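Local coordinates for invasion protein InvA (PDB 2X49) that serves in the inner-membrane export apparatus of the Salmonella type III secretion system and is involved in invasion of intestinal epithelial cells, at residues S178-R183 with K209-L214; V248-I253 with S295-R300; G258-S263 with R299-K304. All coordinates share one frame; numbering follows the deposited sequence.

Contact 1: S178-R183 with K209-L214; sequences SEVLQR and KDVINL
V180, R183 and E179 on the flank of helix 174-185 meet V211, I212 and L214 at the N-capped start of helix 211-221. The backbones come nearest at V180 and V211, whose CA atoms lie 7.1 Å apart, and 240 Å² is buried in all. The apolar centre is made by branch ends: V180 CG2 reaches L214 CD2 at 3.8 Å, the two side chains crossing at about a right angle, while the same methyl stands 4.4 Å from V211 CG2. E179 passes across V211, its OE1 4.1 Å from V211 CG2; this carboxylate also has a long, weak ion pair with R176.

R183 closes the outer side. Its chain is extended from CG to NE and carries the guanidinium across I212, whose CD1 sits over one face, 3.3 Å above the plane and offset toward the rim. The closest atom there is R183 NH1, 3.4 Å from I212 CD1. The CB of I212 points away from helix 174-185, yet a chi2 of -44° brings CD1 back to the guanidinium face.

The helix start is fixed by D210. Its OD2 accepts from N213 N at 3.0 Å in a nearly straight bond (173°) that meets the oxygen close to its C-O direction, and more weakly from I212 N. L214 is backed by L201 and W204 of helix 194-204. The arrangement is that of an aspartate N-cap presenting its first-turn side chains to a neighbouring helix, within the helical part of this C-terminal domain that runs from helix 125-139 to helix 223-231.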
loop_
_atom_site.group_PDB
_atom_site.type_symbol
_atom_site.label_atom_id
_atom_site.label_comp_id
_atom_site.label_asym_id
_atom_site.label_seq_id
_atom_site.Cartn_x
_atom_site.Cartn_y
_atom_site.Cartn_z
ATOM N N SER A 178 -11.515 11.385 -10.579
ATOM C CA SER A 178 -11.734 10.800 -9.230
ATOM C C SER A 178 -11.352 9.331 -9.309
ATOM O O SER A 178 -10.637 8.774 -8.452
ATOM C CB SER A 178 -13.158 10.955 -8.733
ATOM O OG SER A 178 -13.305 10.539 -7.367
ATOM N N GLU A 179 -11.756 8.715 -10.417
ATOM C CA GLU A 179 -11.405 7.322 -10.677
ATOM C C GLU A 179 -9.917 7.053 -10.752
ATOM O O GLU A 179 -9.377 6.101 -10.167
ATOM C CB GLU A 179 -12.118 6.755 -11.916
ATOM C CG GLU A 179 -13.553 6.588 -11.677
ATOM C CD GLU A 179 -14.362 6.375 -12.939
ATOM O OE1 GLU A 179 -13.769 6.310 -14.042
ATOM O OE2 GLU A 179 -15.614 6.289 -12.825
ATOM N N VAL A 180 -9.222 7.927 -11.465
ATOM C CA VAL A 180 -7.740 7.894 -11.553
ATOM C C VAL A 180 -7.094 7.964 -10.148
ATOM O O VAL A 180 -6.264 7.150 -9.722
ATOM C CB VAL A 180 -7.184 8.973 -12.453
ATOM C CG1 VAL A 180 -5.679 9.054 -12.334
ATOM C CG2 VAL A 180 -7.607 8.672 -13.888
ATOM N N LEU A 181 -7.556 8.905 -9.386
ATOM C CA LEU A 181 -6.991 9.144 -8.035
ATOM C C LEU A 181 -7.214 7.941 -7.114
ATOM O O LEU A 181 -6.313 7.536 -6.362
ATOM C CB LEU A 181 -7.575 10.438 -7.434
ATOM C CG LEU A 181 -7.260 11.797 -8.118
ATOM C CD1 LEU A 181 -7.705 13.050 -7.300
ATOM C CD2 LEU A 181 -5.773 11.928 -8.401
ATOM N N GLN A 182 -8.450 7.395 -7.122
ATOM C CA GLN A 182 -8.774 6.212 -6.315
ATOM C C GLN A 182 -7.894 5.028 -6.671
ATOM O O GLN A 182 -7.448 4.275 -5.804
ATOM C CB GLN A 182 -10.263 5.795 -6.442
ATOM C CG GLN A 182 -11.246 6.641 -5.782
ATOM C CD GLN A 182 -12.649 6.159 -6.098
ATOM O OE1 GLN A 182 -12.914 5.700 -7.217
ATOM N NE2 GLN A 182 -13.565 6.255 -5.131
ATOM N N ARG A 183 -7.668 4.880 -7.975
ATOM C CA ARG A 183 -6.878 3.754 -8.463
ATOM C C ARG A 183 -5.418 3.879 -8.091
ATOM O O ARG A 183 -4.744 2.897 -7.813
ATOM C CB ARG A 183 -7.149 3.466 -9.939
ATOM C CG ARG A 183 -8.554 2.883 -10.175
ATOM C CD ARG A 183 -8.957 2.816 -11.664
ATOM N NE ARG A 183 -10.337 2.289 -11.828
ATOM C CZ ARG A 183 -10.649 1.009 -11.700
ATOM N NH1 ARG A 183 -9.705 0.124 -11.483
ATOM N NH2 ARG A 183 -11.904 0.597 -11.815
ATOM N N LYS A 209 -8.795 7.005 -23.331
ATOM C CA LYS A 209 -10.186 7.096 -22.792
ATOM C C LYS A 209 -10.566 5.898 -21.933
ATOM O O LYS A 209 -11.610 5.879 -21.284
ATOM C CB LYS A 209 -11.214 7.284 -23.921
ATOM C CG LYS A 209 -11.045 8.575 -24.765
ATOM C CD LYS A 209 -10.926 9.790 -23.919
ATOM C CE LYS A 209 -10.907 11.067 -24.766
ATOM N NZ LYS A 209 -10.451 12.244 -24.048
ATOM N N ASP A 210 -9.699 4.905 -21.930
ATOM C CA ASP A 210 -9.884 3.689 -21.087
ATOM C C ASP A 210 -9.199 3.939 -19.751
ATOM O O ASP A 210 -8.017 4.250 -19.669
ATOM C CB ASP A 210 -9.305 2.455 -21.762
ATOM C CG ASP A 210 -9.373 1.208 -20.892
ATOM O OD1 ASP A 210 -10.292 0.375 -21.118
ATOM O OD2 ASP A 210 -8.505 1.035 -20.018
ATOM N N VAL A 211 -9.958 3.830 -18.680
ATOM C CA VAL A 211 -9.435 4.290 -17.388
ATOM C C VAL A 211 -8.236 3.495 -16.871
ATOM O O VAL A 211 -7.350 4.050 -16.237
ATOM C CB VAL A 211 -10.530 4.361 -16.282
ATOM C CG1 VAL A 211 -10.956 2.991 -15.834
ATOM C CG2 VAL A 211 -10.001 5.137 -15.122
ATOM N N ILE A 212 -8.225 2.211 -17.155
ATOM C CA ILE A 212 -7.149 1.321 -16.621
ATOM C C ILE A 212 -5.847 1.713 -17.286
ATOM O O ILE A 212 -4.804 1.946 -16.655
ATOM C CB ILE A 212 -7.413 -0.122 -16.860
ATOM C CG1 ILE A 212 -8.636 -0.542 -16.066
ATOM C CG2 ILE A 212 -6.245 -0.998 -16.409
ATOM C CD1 ILE A 212 -8.634 -0.020 -14.728
ATOM N N ASN A 213 -5.968 1.795 -18.586
ATOM C CA ASN A 213 -4.830 2.166 -19.419
ATOM C C ASN A 213 -4.318 3.540 -18.995
ATOM O O ASN A 213 -3.159 3.761 -18.852
ATOM C CB ASN A 213 -5.183 2.136 -20.918
ATOM C CG ASN A 213 -5.379 0.730 -21.440
ATOM O OD1 ASN A 213 -5.115 -0.245 -20.745
ATOM N ND2 ASN A 213 -5.851 0.620 -22.685
ATOM N N LEU A 214 -5.235 4.488 -18.824
ATOM C CA LEU A 214 -4.870 5.858 -18.431
ATOM C C LEU A 214 -4.074 5.874 -17.121
ATOM O O LEU A 214 -3.071 6.604 -16.969
ATOM C CB LEU A 214 -6.132 6.772 -18.326
ATOM C CG LEU A 214 -5.909 8.225 -17.920
ATOM C CD1 LEU A 214 -4.999 8.911 -18.947
ATOM C CD2 LEU A 214 -7.232 8.992 -17.676
#

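Contact 2: V248-I253 with S295-R300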
loop_
_atom_site.group_PDB
_atom_site.type_symbol
_atom_site.label_atom_id
_atom_site.label_comp_id
_atom_site.label_asym_id
_atom_site.label_seq_id
_atom_site.Cartn_x
_atom_site.Cartn_y
_atom_site.Cartn_z
ATOM N N VAL A 248 3.709 -16.276 -18.989
ATOM C CA VAL A 248 2.406 -16.953 -18.848
ATOM C C VAL A 248 1.334 -15.897 -18.921
ATOM O O VAL A 248 0.261 -16.059 -19.511
ATOM C CB VAL A 248 2.269 -17.726 -17.530
ATOM C CG1 VAL A 248 0.801 -18.092 -17.253
ATOM C CG2 VAL A 248 3.143 -18.953 -17.573
ATOM N N ILE A 249 1.667 -14.781 -18.285
ATOM C CA ILE A 249 0.714 -13.676 -18.135
ATOM C C ILE A 249 0.558 -13.011 -19.486
ATOM O O ILE A 249 -0.517 -12.694 -19.975
ATOM C CB ILE A 249 1.180 -12.645 -17.094
ATOM C CG1 ILE A 249 1.109 -13.271 -15.713
ATOM C CG2 ILE A 249 0.312 -11.379 -17.205
ATOM C CD1 ILE A 249 -0.295 -13.517 -15.240
ATOM N N ARG A 250 1.691 -12.870 -20.122
ATOM C CA ARG A 250 1.751 -12.139 -21.389
ATOM C C ARG A 250 0.886 -12.877 -22.414
ATOM O O ARG A 250 0.152 -12.257 -23.180
ATOM C CB ARG A 250 3.195 -11.922 -21.867
ATOM C CG ARG A 250 3.353 -10.645 -22.642
ATOM C CD ARG A 250 4.808 -10.373 -22.989
ATOM N NE ARG A 250 5.650 -10.842 -21.906
ATOM C CZ ARG A 250 6.576 -10.140 -21.273
ATOM N NH1 ARG A 250 6.853 -8.897 -21.626
ATOM N NH2 ARG A 250 7.244 -10.714 -20.305
ATOM N N LYS A 251 0.933 -14.207 -22.390
ATOM C CA LYS A 251 0.178 -14.989 -23.426
ATOM C C LYS A 251 -1.322 -14.859 -23.240
ATOM O O LYS A 251 -2.118 -15.126 -24.148
ATOM C CB LYS A 251 0.496 -16.504 -23.489
ATOM C CG LYS A 251 -0.158 -17.251 -24.763
ATOM C CD LYS A 251 -1.729 -17.630 -24.667
ATOM C CE LYS A 251 -2.379 -18.420 -25.870
ATOM N NZ LYS A 251 -3.378 -17.699 -26.885
ATOM N N GLY A 252 -1.685 -14.541 -22.023
ATOM C CA GLY A 252 -3.098 -14.493 -21.600
ATOM C C GLY A 252 -3.734 -13.149 -21.893
ATOM O O GLY A 252 -4.952 -12.920 -21.749
ATOM N N ILE A 253 -2.888 -12.226 -22.303
ATOM C CA ILE A 253 -3.379 -10.868 -22.547
ATOM C C ILE A 253 -4.027 -10.723 -23.907
ATOM O O ILE A 253 -3.437 -10.992 -24.941
ATOM C CB ILE A 253 -2.287 -9.790 -22.451
ATOM C CG1 ILE A 253 -1.705 -9.734 -21.056
ATOM C CG2 ILE A 253 -2.873 -8.435 -22.834
ATOM C CD1 ILE A 253 -0.559 -8.695 -20.955
ATOM N N SER A 295 7.950 -6.370 -15.565
ATOM C CA SER A 295 7.894 -5.548 -16.788
ATOM C C SER A 295 6.636 -4.700 -16.813
ATOM O O SER A 295 5.586 -5.080 -16.280
ATOM C CB SER A 295 7.947 -6.413 -18.055
ATOM O OG SER A 295 9.155 -7.193 -18.179
ATOM N N VAL A 296 6.732 -3.544 -17.450
ATOM C CA VAL A 296 5.572 -2.645 -17.499
ATOM C C VAL A 296 4.390 -3.310 -18.199
ATOM O O VAL A 296 3.257 -3.067 -17.876
ATOM C CB VAL A 296 5.846 -1.251 -18.170
ATOM C CG1 VAL A 296 6.203 -1.430 -19.623
ATOM C CG2 VAL A 296 4.616 -0.389 -17.992
ATOM N N ASP A 297 4.662 -4.147 -19.181
ATOM C CA ASP A 297 3.547 -4.748 -19.954
ATOM C C ASP A 297 2.638 -5.679 -19.163
ATOM O O ASP A 297 1.481 -5.897 -19.538
ATOM C CB ASP A 297 3.978 -5.332 -21.312
ATOM C CG ASP A 297 4.885 -6.539 -21.227
ATOM O OD1 ASP A 297 5.414 -6.855 -20.158
ATOM O OD2 ASP A 297 5.117 -7.156 -22.300
ATOM N N VAL A 298 3.148 -6.211 -18.063
ATOM C CA VAL A 298 2.397 -7.215 -17.285
ATOM C C VAL A 298 2.016 -6.739 -15.856
ATOM O O VAL A 298 1.206 -7.377 -15.143
ATOM C CB VAL A 298 3.128 -8.575 -17.217
ATOM C CG1 VAL A 298 3.181 -9.244 -18.618
ATOM C CG2 VAL A 298 4.502 -8.420 -16.570
ATOM N N ARG A 299 2.611 -5.626 -15.438
ATOM C CA ARG A 299 2.476 -5.125 -14.034
ATOM C C ARG A 299 1.025 -5.131 -13.508
ATOM O O ARG A 299 0.720 -5.774 -12.494
ATOM C CB ARG A 299 3.053 -3.696 -13.872
ATOM C CG ARG A 299 3.225 -3.229 -12.404
ATOM C CD ARG A 299 3.018 -1.768 -12.232
ATOM N NE ARG A 299 1.656 -1.302 -12.463
ATOM C CZ ARG A 299 0.645 -1.352 -11.607
ATOM N NH1 ARG A 299 0.825 -1.849 -10.382
ATOM N NH2 ARG A 299 -0.559 -0.912 -11.973
ATOM N N ARG A 300 0.140 -4.463 -14.244
ATOM C CA ARG A 300 -1.220 -4.265 -13.737
ATOM C C ARG A 300 -1.987 -5.576 -13.676
ATOM O O ARG A 300 -2.893 -5.767 -12.827
ATOM C CB ARG A 300 -1.987 -3.212 -14.548
ATOM C CG ARG A 300 -2.285 -3.557 -15.973
ATOM C CD ARG A 300 -2.595 -2.253 -16.695
ATOM N NE ARG A 300 -2.969 -2.454 -18.089
ATOM C CZ ARG A 300 -2.095 -2.526 -19.094
ATOM N NH1 ARG A 300 -0.803 -2.386 -18.867
ATOM N NH2 ARG A 300 -2.528 -2.717 -20.348
#
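R250 and D297 meet crosswise, their side chains at about a right angle and their guanidinium and carboxylate planes 62° apart. The salt bridge joins R250 NH1 to D297 OD2 near the plane of the guanidinium, at its edge. The modelled separation of 2.5 Å is very short and the N-H...O angle of only 128° makes the hydrogen bond weak, so its exact geometry is doubtful even though the charge pairing is plain. The arginine bends at chi3 (-35°), which swings NE out of the extended line, and R250 CD also passes 3.3 Å from D297 OD2. A second carboxylate holds the other branch: R250 NH2 pairs with E246, whose OE1 also hydrogen-bonds S295 OG. The positive group thus lies between two acids, whose charges it would help to offset.

The CB of V298 points toward helix 243-252, beside this polar edge. Its CG1 lies over one face of the guanidinium and reaches I249 CG2 at 3.8 Å, the isoleucine and valine side chains crossing obliquely. R250 CB is 4.2 Å from the same V298 CG1. I253, which opens strand 253-255, comes in with its CD1 touching the backbone at D297 O, 3.7 Å away, and with V298 CG1 at 4.4 Å. I249 is further packed by F301, I302 and M305 of helix 299-306, so V298 extends the apolar patch on which that helix rests.

The two backbones approach most closely at R250 and V298, 6.4 Å between CA atoms. Segment 295-300 leads from strand 291-294 into helix 299-306, and helix 243-252 follows the neighbouring strand 236-240; a beta-alpha connection set against the helix of the adjacent strand is characteristic of a parallel alpha/beta sheet.

Contact 3: G258-S263 with R299-K304; sequences GSTFLS and RRFIKK
R300 meets T260 at the first turn of helix 299-306, where its NH2 lies 4.1 Å from T260 CB, which sits at the edge of the guanidinium near its plane. The side chain leaves the backbone with CG between N and the carbonyl carbon (chi1 66°) and then runs extended to NE. There a water in the guanidinium plane accepts from R300 NE at 3.2 Å and donates to T260 O at 2.6 Å, supplying the polar link between helix and strand. The guanidinium also lies against the next residue of its own helix: F301 CE2 is 3.5 Å above its plane, over its centre.

F301 makes the largest single contribution, 86 of the 195 Å² buried. It projects toward strand 260-262, which pairs antiparallel with strand 253-255 in a beta hairpin; the helix lies across this strand, axes 9.2 Å apart at closest and crossing at -45°. The far end of the ring, CZ, touches T260 CG2 at 3.6 Å, approached obliquely. T260 O stands in the ring plane at the edge, 3.7 Å from F301 CE1, while CD1 rests on L262 CB at 4.0 Å. Thus the ring bridges two strand residues whose CB atoms point toward the helix, whereas that of the intervening F261 points away. I253 of the partner strand also touches F301.

I302, whose CB points away from strand 260-262, packs on L292 and T294 of strand 291-294.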
loop_
_atom_site.group_PDB
_atom_site.type_symbol
_atom_site.label_atom_id
_atom_site.label_comp_id
_atom_site.label_asym_id
_atom_site.label_seq_id
_atom_site.Cartn_x
_atom_site.Cartn_y
_atom_site.Cartn_z
ATOM N N GLY A 258 -11.677 -1.721 -26.816
ATOM C CA GLY A 258 -11.880 -1.065 -25.521
ATOM C C GLY A 258 -10.727 -1.306 -24.566
ATOM O O GLY A 258 -9.637 -0.737 -24.684
ATOM N N SER A 259 -11.007 -2.158 -23.602
ATOM C CA SER A 259 -10.014 -2.543 -22.590
ATOM C C SER A 259 -9.162 -3.691 -23.027
ATOM O O SER A 259 -9.480 -4.506 -23.895
ATOM C CB SER A 259 -10.644 -2.919 -21.245
ATOM O OG SER A 259 -10.796 -1.774 -20.421
ATOM N N THR A 260 -8.044 -3.718 -22.351
ATOM C CA THR A 260 -7.121 -4.816 -22.422
ATOM C C THR A 260 -7.363 -5.642 -21.179
ATOM O O THR A 260 -7.414 -5.119 -20.054
ATOM C CB THR A 260 -5.677 -4.297 -22.465
ATOM O OG1 THR A 260 -5.523 -3.435 -23.592
ATOM C CG2 THR A 260 -4.704 -5.435 -22.571
ATOM N N PHE A 261 -7.524 -6.939 -21.386
ATOM C CA PHE A 261 -7.763 -7.846 -20.273
ATOM C C PHE A 261 -6.992 -9.128 -20.371
ATOM O O PHE A 261 -6.520 -9.538 -21.431
ATOM C CB PHE A 261 -9.267 -8.105 -20.076
ATOM C CG PHE A 261 -9.935 -8.822 -21.213
ATOM C CD1 PHE A 261 -10.013 -10.206 -21.240
ATOM C CD2 PHE A 261 -10.543 -8.113 -22.227
ATOM C CE1 PHE A 261 -10.657 -10.872 -22.290
ATOM C CE2 PHE A 261 -11.194 -8.769 -23.282
ATOM C CZ PHE A 261 -11.260 -10.154 -23.298
ATOM N N LEU A 262 -6.868 -9.726 -19.197
ATOM C CA LEU A 262 -6.193 -11.002 -18.983
ATOM C C LEU A 262 -7.206 -12.110 -19.038
ATOM O O LEU A 262 -8.181 -12.115 -18.302
ATOM C CB LEU A 262 -5.493 -11.063 -17.639
ATOM C CG LEU A 262 -4.671 -12.317 -17.368
ATOM C CD1 LEU A 262 -3.490 -12.445 -18.335
ATOM C CD2 LEU A 262 -4.147 -12.280 -15.921
ATOM N N SER A 263 -6.933 -13.053 -19.919
ATOM C CA SER A 263 -7.846 -14.198 -20.145
ATOM C C SER A 263 -7.111 -15.536 -20.032
ATOM O O SER A 263 -6.545 -16.034 -20.993
ATOM C CB SER A 263 -8.539 -14.030 -21.504
ATOM O OG SER A 263 -9.489 -15.055 -21.753
ATOM N N ARG A 299 2.611 -5.626 -15.438
ATOM C CA ARG A 299 2.476 -5.125 -14.034
ATOM C C ARG A 299 1.025 -5.131 -13.508
ATOM O O ARG A 299 0.720 -5.774 -12.494
ATOM C CB ARG A 299 3.053 -3.696 -13.872
ATOM C CG ARG A 299 3.225 -3.229 -12.404
ATOM C CD ARG A 299 3.018 -1.768 -12.232
ATOM N NE ARG A 299 1.656 -1.302 -12.463
ATOM C CZ ARG A 299 0.645 -1.352 -11.607
ATOM N NH1 ARG A 299 0.825 -1.849 -10.382
ATOM N NH2 ARG A 299 -0.559 -0.912 -11.973
ATOM N N ARG A 300 0.140 -4.463 -14.244
ATOM C CA ARG A 300 -1.220 -4.265 -13.737
ATOM C C ARG A 300 -1.987 -5.576 -13.676
ATOM O O ARG A 300 -2.893 -5.767 -12.827
ATOM C CB ARG A 300 -1.987 -3.212 -14.548
ATOM C CG ARG A 300 -2.285 -3.557 -15.973
ATOM C CD ARG A 300 -2.595 -2.253 -16.695
ATOM N NE ARG A 300 -2.969 -2.454 -18.089
ATOM C CZ ARG A 300 -2.095 -2.526 -19.094
ATOM N NH1 ARG A 300 -0.803 -2.386 -18.867
ATOM N NH2 ARG A 300 -2.528 -2.717 -20.348
ATOM N N PHE A 301 -1.635 -6.500 -14.567
ATOM C CA PHE A 301 -2.323 -7.807 -14.644
ATOM C C PHE A 301 -1.904 -8.728 -13.519
ATOM O O PHE A 301 -2.715 -9.490 -12.981
ATOM C CB PHE A 301 -2.117 -8.476 -16.008
ATOM C CG PHE A 301 -2.592 -7.595 -17.136
ATOM C CD1 PHE A 301 -3.954 -7.397 -17.342
ATOM C CD2 PHE A 301 -1.682 -6.891 -17.943
ATOM C CE1 PHE A 301 -4.412 -6.545 -18.369
ATOM C CE2 PHE A 301 -2.145 -6.035 -18.964
ATOM C CZ PHE A 301 -3.506 -5.878 -19.171
ATOM N N ILE A 302 -0.616 -8.685 -13.225
ATOM C CA ILE A 302 -0.079 -9.439 -12.092
ATOM C C ILE A 302 -0.715 -8.944 -10.791
ATOM O O ILE A 302 -1.130 -9.751 -9.966
ATOM C CB ILE A 302 1.444 -9.420 -12.035
ATOM C CG1 ILE A 302 1.989 -10.187 -13.229
ATOM C CG2 ILE A 302 1.954 -10.056 -10.719
ATOM C CD1 ILE A 302 3.489 -9.947 -13.498
ATOM N N LYS A 303 -0.817 -7.631 -10.651
ATOM C CA LYS A 303 -1.461 -7.012 -9.456
ATOM C C LYS A 303 -2.896 -7.536 -9.307
ATOM O O LYS A 303 -3.264 -8.085 -8.268
ATOM C CB LYS A 303 -1.393 -5.481 -9.419
ATOM C CG LYS A 303 -2.316 -4.833 -8.374
ATOM C CD LYS A 303 -1.802 -4.996 -6.931
ATOM C CE LYS A 303 -2.773 -4.403 -5.912
ATOM N NZ LYS A 303 -2.452 -4.710 -4.512
ATOM N N LYS A 304 -3.651 -7.517 -10.392
ATOM C CA LYS A 304 -5.054 -7.988 -10.346
ATOM C C LYS A 304 -5.150 -9.456 -10.003
ATOM O O LYS A 304 -6.041 -9.897 -9.262
ATOM C CB LYS A 304 -5.806 -7.695 -11.658
ATOM C CG LYS A 304 -7.331 -7.935 -11.609
ATOM C CD LYS A 304 -8.048 -7.291 -12.796
ATOM C CE LYS A 304 -9.534 -7.029 -12.507
ATOM N NZ LYS A 304 -10.434 -7.990 -13.225
HETATM O O HOH W 1 -5.887 -3.278 -19.103
#

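Contacts 2 and 3, centres about 7 Å apart, both use the start of helix 299-306 and have R299 and R300 in common as segment residues. G252 O lies 2.7 Å from S263 N, a backbone hydrogen bond flanking the hairpin strands, and I253 CG2 packs on T260 CG2 at 3.5 Å. Contact 1 stands about 13 Å from contact 3, between centres, and about 19 Å from contact 2. R300 links it to contact 3, I212 CG2 lying 3.9 Å from R300 CD. D210 probably hydrogen-bonds S259, though doubtfully short. A bound PEG, probably from the crystallisation liquor, lies about 4 Å from the R300 side chain; no contact includes calcium ligands N93 and E111.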